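5-formaminoimidazole-4-carboxamide-1-(beta)-D-ribofuranosyl 5'-monophosphate synthetase (Methanocaldococcus jannaschii, PDB 2R7M) catalyses the folate-independent, ATP- and formate-dependent formylation of AICAR to FAICAR in de novo purine biosynthesis. Local coordinates at residues N103-F108 / N115-R120; D226-S231 / R314-T319. All coordinates share one frame; numbering follows the deposited sequence.

Contact 1 of 2, residues N103-F108 / N115-R120; sequences NVENSF and NRRILR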
loop_
_atom_site.group_PDB
_atom_site.type_symbol
_atom_site.label_atom_id
_atom_site.label_comp_id
_atom_site.label_asym_id
_atom_site.label_seq_id
_atom_site.Cartn_x
_atom_site.Cartn_y
_atom_site.Cartn_z
ATOM N N ASN A 103 43.566 5.094 -0.233
ATOM C CA ASN A 103 42.906 6.231 0.389
ATOM C C ASN A 103 41.710 5.797 1.230
ATOM O O ASN A 103 41.474 6.342 2.302
ATOM C CB ASN A 103 42.455 7.233 -0.670
ATOM C CG ASN A 103 43.616 7.859 -1.409
ATOM O OD1 ASN A 103 44.766 7.745 -0.991
ATOM N ND2 ASN A 103 43.319 8.533 -2.514
ATOM N N VAL A 104 40.964 4.807 0.745
ATOM C CA VAL A 104 39.831 4.277 1.492
ATOM C C VAL A 104 40.292 3.677 2.817
ATOM O O VAL A 104 39.684 3.921 3.859
ATOM C CB VAL A 104 39.037 3.210 0.684
ATOM C CG1 VAL A 104 38.030 2.496 1.584
ATOM C CG2 VAL A 104 38.334 3.841 -0.510
ATOM N N GLU A 105 41.379 2.911 2.775
ATOM C CA GLU A 105 41.811 2.108 3.926
ATOM C C GLU A 105 42.505 2.886 5.049
ATOM O O GLU A 105 42.563 2.403 6.182
ATOM C CB GLU A 105 42.708 0.949 3.469
ATOM C CG GLU A 105 42.065 -0.001 2.467
ATOM C CD GLU A 105 41.113 -0.995 3.112
ATOM O OE1 GLU A 105 41.199 -1.190 4.341
ATOM O OE2 GLU A 105 40.283 -1.590 2.390
ATOM N N ASN A 106 43.039 4.070 4.747
ATOM C CA ASN A 106 43.755 4.849 5.766
ATOM C C ASN A 106 43.798 6.377 5.589
ATOM O O ASN A 106 44.442 7.076 6.367
ATOM C CB ASN A 106 45.171 4.293 5.982
ATOM C CG ASN A 106 45.789 3.752 4.711
ATOM O OD1 ASN A 106 46.000 4.487 3.742
ATOM N ND2 ASN A 106 46.091 2.456 4.710
ATOM N N SER A 107 43.101 6.891 4.585
ATOM C CA SER A 107 43.080 8.326 4.330
ATOM C C SER A 107 41.647 8.893 4.255
ATOM O O SER A 107 41.459 10.104 4.123
ATOM C CB SER A 107 43.869 8.633 3.049
ATOM O OG SER A 107 43.463 9.848 2.438
ATOM N N PHE A 108 40.641 8.024 4.350
ATOM C CA PHE A 108 39.240 8.459 4.228
ATOM C C PHE A 108 38.516 8.409 5.576
ATOM O O PHE A 108 37.914 7.396 5.936
ATOM C CB PHE A 108 38.492 7.639 3.166
ATOM C CG PHE A 108 37.185 8.245 2.743
ATOM C CD1 PHE A 108 35.982 7.695 3.155
ATOM C CD2 PHE A 108 37.158 9.373 1.941
ATOM C CE1 PHE A 108 34.775 8.263 2.775
ATOM C CE2 PHE A 108 35.952 9.944 1.558
ATOM C CZ PHE A 108 34.763 9.388 1.974
ATOM N N ASN A 115 32.509 -3.644 6.646
ATOM C CA ASN A 115 33.863 -3.918 7.129
ATOM C C ASN A 115 34.903 -3.361 6.156
ATOM O O ASN A 115 35.149 -3.932 5.098
ATOM C CB ASN A 115 34.059 -5.428 7.335
ATOM C CG ASN A 115 35.480 -5.793 7.753
ATOM O OD1 ASN A 115 36.352 -4.933 7.845
ATOM N ND2 ASN A 115 35.714 -7.078 8.011
ATOM N N ARG A 116 35.497 -2.234 6.530
ATOM C CA ARG A 116 36.451 -1.499 5.700
ATOM C C ARG A 116 37.636 -2.350 5.225
ATOM O O ARG A 116 38.039 -2.270 4.065
ATOM C CB ARG A 116 36.975 -0.301 6.496
ATOM C CG ARG A 116 37.619 0.787 5.687
ATOM C CD ARG A 116 38.144 1.863 6.614
ATOM N NE ARG A 116 37.997 3.202 6.051
ATOM C CZ ARG A 116 37.120 4.107 6.473
ATOM N NH1 ARG A 116 36.296 3.834 7.480
ATOM N NH2 ARG A 116 37.072 5.298 5.889
ATOM N N ARG A 117 38.192 -3.148 6.134
ATOM C CA ARG A 117 39.369 -3.962 5.843
ATOM C C ARG A 117 39.115 -4.937 4.689
ATOM O O ARG A 117 39.997 -5.174 3.864
ATOM C CB ARG A 117 39.812 -4.757 7.082
ATOM C CG ARG A 117 40.080 -3.948 8.356
ATOM C CD ARG A 117 41.349 -3.099 8.281
ATOM N NE ARG A 117 41.057 -1.736 7.841
ATOM C CZ ARG A 117 41.977 -0.818 7.565
ATOM N NH1 ARG A 117 43.269 -1.107 7.681
ATOM N NH2 ARG A 117 41.602 0.394 7.168
ATOM N N ILE A 118 37.906 -5.491 4.638
ATOM C CA ILE A 118 37.601 -6.589 3.728
ATOM C C ILE A 118 37.417 -6.150 2.279
ATOM O O ILE A 118 37.255 -6.981 1.395
ATOM C CB ILE A 118 36.378 -7.416 4.193
ATOM C CG1 ILE A 118 36.507 -8.860 3.706
ATOM C CG2 ILE A 118 35.067 -6.784 3.713
ATOM C CD1 ILE A 118 35.348 -9.740 4.083
ATOM N N LEU A 119 37.454 -4.847 2.032
ATOM C CA LEU A 119 37.352 -4.348 0.673
ATOM C C LEU A 119 38.631 -4.669 -0.113
ATOM O O LEU A 119 38.627 -4.681 -1.345
ATOM C CB LEU A 119 37.056 -2.843 0.667
ATOM C CG LEU A 119 35.715 -2.415 1.281
ATOM C CD1 LEU A 119 35.566 -0.901 1.308
ATOM C CD2 LEU A 119 34.548 -3.058 0.560
ATOM N N ARG A 120 39.718 -4.931 0.609
ATOM C CA ARG A 120 40.973 -5.336 -0.014
ATOM C C ARG A 120 40.897 -6.765 -0.525
ATOM O O ARG A 120 41.500 -7.102 -1.538
ATOM C CB ARG A 120 42.142 -5.212 0.962
ATOM C CG ARG A 120 42.774 -3.843 0.972
ATOM C CD ARG A 120 44.231 -3.910 1.397
ATOM N NE ARG A 120 44.821 -2.576 1.435
ATOM C CZ ARG A 120 45.118 -1.873 0.352
ATOM N NH1 ARG A 120 45.644 -0.662 0.467
ATOM N NH2 ARG A 120 44.884 -2.383 -0.850
#
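Arg116 extends its side chain to Val104 of helix 101-106, where NE donates to the carbonyl O at 2.9 Å with an N-H...O angle of 179°. The acceptor lies in the guanidinium plane; CG set opposite the backbone N (chi1 -162°) and a bend at chi3 together bring NE to Val104 O. Arg117 NH2 donates to Glu105 O, although the modelled 2.4 Å is very short and its exact length doubtful.

Charge adds a second tie. Glu105 OE1 stands over one face of the Arg117 guanidinium, 3.3 Å from NH2, with the two planar groups turned 67° apart; this salt bridge is purely electrostatic, as no N-H points at the oxygen. Glu105 OE2 lies 2.9 Å from Arg116 O, two acceptors that do not bond.

In the packing, Glu105 OE2 comes within 3.6 Å of Arg120 CG, Glu105 CG lies over a face of the Arg120 guanidinium, and Val104 CG1 meets Leu119 CD1 at 4.2 Å. Shortening Glu105 to an alanine would probably leave Arg117 without this opposite charge and a gap beside Arg120 CG.

Outside the pair, Arg116 NH1 bridges to the terminal carboxylate of Ser361 and Arg120 NH1 to Asp102. The contact joins helix 101-106 to the loop before helix 120-123 in the N-terminal part, whose four-stranded parallel sheet is consistent with a Rossmann-like domain; Val104 and Leu119 pack on helix 93-99, Phe108 on helix 76-84.

Contact 2 of 2, residues D226-S231 / R314-T319; sequences DKRYES and RVDGGT. With AMP (adenosine monophosphate), chain F; AMP (adenosine monophosphate), chain E.
Arg228 and Asp316 approach from opposite directions with guanidinium and carboxylate only 4° from coplanar. The grip is end-on and bidentate: NH1 of Arg228 donates to Asp316 OD2 at 3.0 Å and NH2 to Asp316 OD1 at 2.8 Å, each meeting a syn lone pair. A chi1 of 174° turns the Asp316 carboxylate to the arginine. Arg228 NH1 also bonds Asp226 OD2 at 3.1 Å, making a three-residue salt-bridge network that probably fixes the rotation of the guanidinium.

The guanidinium forms one wall for the adenine of the chain F AMP, whose C2 lies over its centre, 3.4 Å from Arg228 CZ; Gly317 CA lies 3.5 Å from C6 of that base. This AMP probably occupies the AICAR site, since AICAR-binding Asn258 bonds Asp226 OD2. Asp316 OD2 additionally accepts from Gly318 N at 2.8 Å, an Asx turn, with the donor above the carboxylate plane. Gly318 CA lies 3.3 Å from Asp226 OD1, where a CB would clash.

Farther along the strand, Glu230, an ATP-binding residue, takes both ribose hydroxyls of the chain E AMP, OE2 accepting from O3' at 2.6 Å and OE1 from O2'.

Strand 219-230 runs between 205-214, whose His210 bonds Asp226 OD1, and 253-263, which carries Asn258; Asp316 rests on strand 292-300.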
loop_
_atom_site.group_PDB
_atom_site.type_symbol
_atom_site.label_atom_id
_atom_site.label_comp_id
_atom_site.label_asym_id
_atom_site.label_seq_id
_atom_site.Cartn_x
_atom_site.Cartn_y
_atom_site.Cartn_z
ATOM N N ASP A 226 20.735 -11.721 -10.347
ATOM C CA ASP A 226 20.734 -11.287 -11.735
ATOM C C ASP A 226 21.713 -12.106 -12.586
ATOM O O ASP A 226 22.596 -12.798 -12.074
ATOM C CB ASP A 226 21.119 -9.802 -11.838
ATOM C CG ASP A 226 22.613 -9.553 -11.558
ATOM O OD1 ASP A 226 23.020 -9.626 -10.379
ATOM O OD2 ASP A 226 23.380 -9.253 -12.512
ATOM N N LYS A 227 21.565 -11.996 -13.899
ATOM C CA LYS A 227 22.613 -12.430 -14.804
ATOM C C LYS A 227 23.168 -11.206 -15.531
ATOM O O LYS A 227 22.438 -10.265 -15.838
ATOM C CB LYS A 227 22.097 -13.488 -15.784
ATOM C CG LYS A 227 21.202 -12.958 -16.882
ATOM C CD LYS A 227 20.770 -14.085 -17.806
ATOM C CE LYS A 227 20.697 -13.611 -19.244
ATOM N NZ LYS A 227 20.248 -14.676 -20.174
ATOM N N ARG A 228 24.469 -11.219 -15.784
ATOM C CA ARG A 228 25.137 -10.135 -16.485
ATOM C C ARG A 228 24.700 -10.025 -17.936
ATOM O O ARG A 228 24.325 -11.017 -18.573
ATOM C CB ARG A 228 26.658 -10.325 -16.450
ATOM C CG ARG A 228 27.231 -10.583 -15.079
ATOM C CD ARG A 228 26.909 -9.438 -14.142
ATOM N NE ARG A 228 27.851 -9.369 -13.028
ATOM C CZ ARG A 228 27.522 -9.033 -11.782
ATOM N NH1 ARG A 228 26.265 -8.750 -11.473
ATOM N NH2 ARG A 228 28.453 -9.000 -10.839
ATOM N N TYR A 229 24.760 -8.801 -18.448
ATOM C CA TYR A 229 24.490 -8.511 -19.846
ATOM C C TYR A 229 25.752 -7.808 -20.325
ATOM O O TYR A 229 25.995 -6.640 -19.997
ATOM C CB TYR A 229 23.267 -7.605 -19.959
ATOM C CG TYR A 229 22.567 -7.628 -21.285
ATOM C CD1 TYR A 229 22.607 -8.755 -22.098
ATOM C CD2 TYR A 229 21.828 -6.532 -21.716
ATOM C CE1 TYR A 229 21.947 -8.779 -23.311
ATOM C CE2 TYR A 229 21.159 -6.551 -22.920
ATOM C CZ TYR A 229 21.229 -7.681 -23.714
ATOM O OH TYR A 229 20.587 -7.714 -24.923
ATOM N N GLU A 230 26.578 -8.535 -21.070
ATOM C CA GLU A 230 27.913 -8.051 -21.396
ATOM C C GLU A 230 28.133 -7.809 -22.889
ATOM O O GLU A 230 27.611 -8.524 -23.733
ATOM C CB GLU A 230 28.949 -9.011 -20.814
ATOM C CG GLU A 230 28.949 -8.988 -19.297
ATOM C CD GLU A 230 29.675 -10.158 -18.675
ATOM O OE1 GLU A 230 29.703 -11.247 -19.287
ATOM O OE2 GLU A 230 30.202 -9.986 -17.560
ATOM N N SER A 231 28.893 -6.770 -23.204
ATOM C CA SER A 231 29.199 -6.431 -24.588
ATOM C C SER A 231 30.717 -6.587 -24.770
ATOM O O SER A 231 31.472 -6.204 -23.891
ATOM C CB SER A 231 28.746 -4.996 -24.876
ATOM O OG SER A 231 28.650 -4.729 -26.267
ATOM N N ARG A 314 31.108 -5.854 -1.102
ATOM C CA ARG A 314 30.139 -4.803 -0.844
ATOM C C ARG A 314 28.983 -4.957 -1.824
ATOM O O ARG A 314 28.814 -6.020 -2.418
ATOM C CB ARG A 314 30.783 -3.414 -0.932
ATOM C CG ARG A 314 31.905 -3.303 -1.938
ATOM C CD ARG A 314 31.415 -3.546 -3.339
ATOM N NE ARG A 314 32.512 -3.498 -4.294
ATOM C CZ ARG A 314 32.358 -3.574 -5.609
ATOM N NH1 ARG A 314 33.421 -3.524 -6.401
ATOM N NH2 ARG A 314 31.144 -3.696 -6.135
ATOM N N VAL A 315 28.182 -3.911 -1.990
ATOM C CA VAL A 315 27.038 -3.988 -2.884
ATOM C C VAL A 315 27.516 -4.113 -4.333
ATOM O O VAL A 315 28.455 -3.432 -4.736
ATOM C CB VAL A 315 26.059 -2.792 -2.680
ATOM C CG1 VAL A 315 26.694 -1.475 -3.100
ATOM C CG2 VAL A 315 24.727 -3.045 -3.376
ATOM N N ASP A 316 26.874 -5.012 -5.080
ATOM C CA ASP A 316 27.227 -5.336 -6.465
ATOM C C ASP A 316 26.233 -4.691 -7.441
ATOM O O ASP A 316 25.040 -4.577 -7.142
ATOM C CB ASP A 316 27.246 -6.865 -6.631
ATOM C CG ASP A 316 27.465 -7.315 -8.076
ATOM O OD1 ASP A 316 28.618 -7.634 -8.432
ATOM O OD2 ASP A 316 26.489 -7.373 -8.853
ATOM N N GLY A 317 26.725 -4.280 -8.607
ATOM C CA GLY A 317 25.908 -3.563 -9.596
ATOM C C GLY A 317 24.614 -4.249 -9.990
ATOM O O GLY A 317 23.665 -3.598 -10.422
ATOM N N GLY A 318 24.577 -5.568 -9.855
ATOM C CA GLY A 318 23.406 -6.344 -10.241
ATOM C C GLY A 318 22.160 -6.100 -9.394
ATOM O O GLY A 318 21.069 -6.521 -9.774
ATOM N N THR A 319 22.317 -5.430 -8.251
ATOM C CA THR A 319 21.181 -5.141 -7.364
ATOM C C THR A 319 20.258 -4.132 -8.014
ATOM O O THR A 319 19.122 -3.947 -7.582
ATOM C CB THR A 319 21.617 -4.601 -5.985
ATOM O OG1 THR A 319 22.526 -3.500 -6.147
ATOM C CG2 THR A 319 22.286 -5.679 -5.174
HETATM P P AMP F . 31.636 1.919 -13.257
HETATM O O1P AMP F . 32.718 1.620 -14.272
HETATM O O2P AMP F . 31.919 3.144 -12.416
HETATM O O3P AMP F . 30.231 1.882 -13.809
HETATM O "O5'" AMP F . 31.649 0.681 -12.225
HETATM C "C5'" AMP F . 32.817 0.300 -11.505
HETATM C "C4'" AMP F . 32.974 -1.227 -11.519
HETATM O "O4'" AMP F . 31.880 -1.887 -10.866
HETATM C "C3'" AMP F . 33.050 -1.814 -12.926
HETATM O "O3'" AMP F . 34.408 -2.018 -13.303
HETATM C "C2'" AMP F . 32.310 -3.135 -12.852
HETATM O "O2'" AMP F . 33.199 -4.235 -12.639
HETATM C "C1'" AMP F . 31.425 -3.016 -11.629
HETATM N N9 AMP F . 30.028 -2.798 -12.084
HETATM C C8 AMP F . 29.482 -1.601 -12.346
HETATM N N7 AMP F . 28.197 -1.733 -12.736
HETATM C C5 AMP F . 27.902 -3.044 -12.726
HETATM C C6 AMP F . 26.708 -3.860 -13.034
HETATM N N6 AMP F . 25.554 -3.269 -13.446
HETATM N N1 AMP F . 26.821 -5.206 -12.906
HETATM C C2 AMP F . 27.965 -5.786 -12.505
HETATM N N3 AMP F . 29.085 -5.103 -12.214
HETATM C C4 AMP F . 29.115 -3.749 -12.303
HETATM P P AMP E . 35.147 -11.271 -14.455
HETATM O O1P AMP E . 34.066 -10.757 -13.537
HETATM O O2P AMP E . 35.953 -10.213 -15.155
HETATM O O3P AMP E . 35.908 -12.433 -13.862
HETATM O "O5'" AMP E . 34.389 -11.980 -15.680
HETATM C "C5'" AMP E . 33.837 -11.232 -16.753
HETATM C "C4'" AMP E . 32.849 -12.168 -17.422
HETATM O "O4'" AMP E . 33.549 -13.260 -18.035
HETATM C "C3'" AMP E . 31.919 -12.816 -16.403
HETATM O "O3'" AMP E . 30.768 -12.021 -16.089
HETATM C "C2'" AMP E . 31.556 -14.123 -17.079
HETATM O "O2'" AMP E . 30.420 -13.944 -17.926
HETATM C "C1'" AMP E . 32.796 -14.465 -17.905
HETATM N N9 AMP E . 33.581 -15.425 -17.102
HETATM C C8 AMP E . 34.381 -15.096 -16.068
HETATM N N7 AMP E . 34.936 -16.196 -15.507
HETATM C C5 AMP E . 34.493 -17.263 -16.205
HETATM C C6 AMP E . 34.713 -18.724 -16.159
HETATM N N6 AMP E . 35.517 -19.278 -15.220
HETATM N N1 AMP E . 34.055 -19.483 -17.058
HETATM C C2 AMP E . 33.235 -18.944 -17.985
HETATM N N3 AMP E . 32.998 -17.626 -18.093
HETATM C C4 AMP E . 33.584 -16.751 -17.243
#

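In the fold
The centres of the two contacts lie 23 Å apart, and they follow in series: contact 1 closes before contact 2 opens. Contact 1 is local, its segments separated by six residues, and lies on helix 101-106 and the loop leading to helix 120-123, in the N-terminal part that holds the four-stranded parallel sheet. Contact 2 spans 82 intervening residues and ties a strand of the five-stranded antiparallel sheet, in the ATP-grasp range, to the loop after strand 306-312. They nevertheless touch, Leu119 CD2 packing on Arg314 CG at 3.6 Å, and Arg314 NE also bridges to Glu122. Thus the N-terminal part meets the ATP-grasp part through segment 314-319, whose Gly317 and Gly318 lie against the chain F AMP.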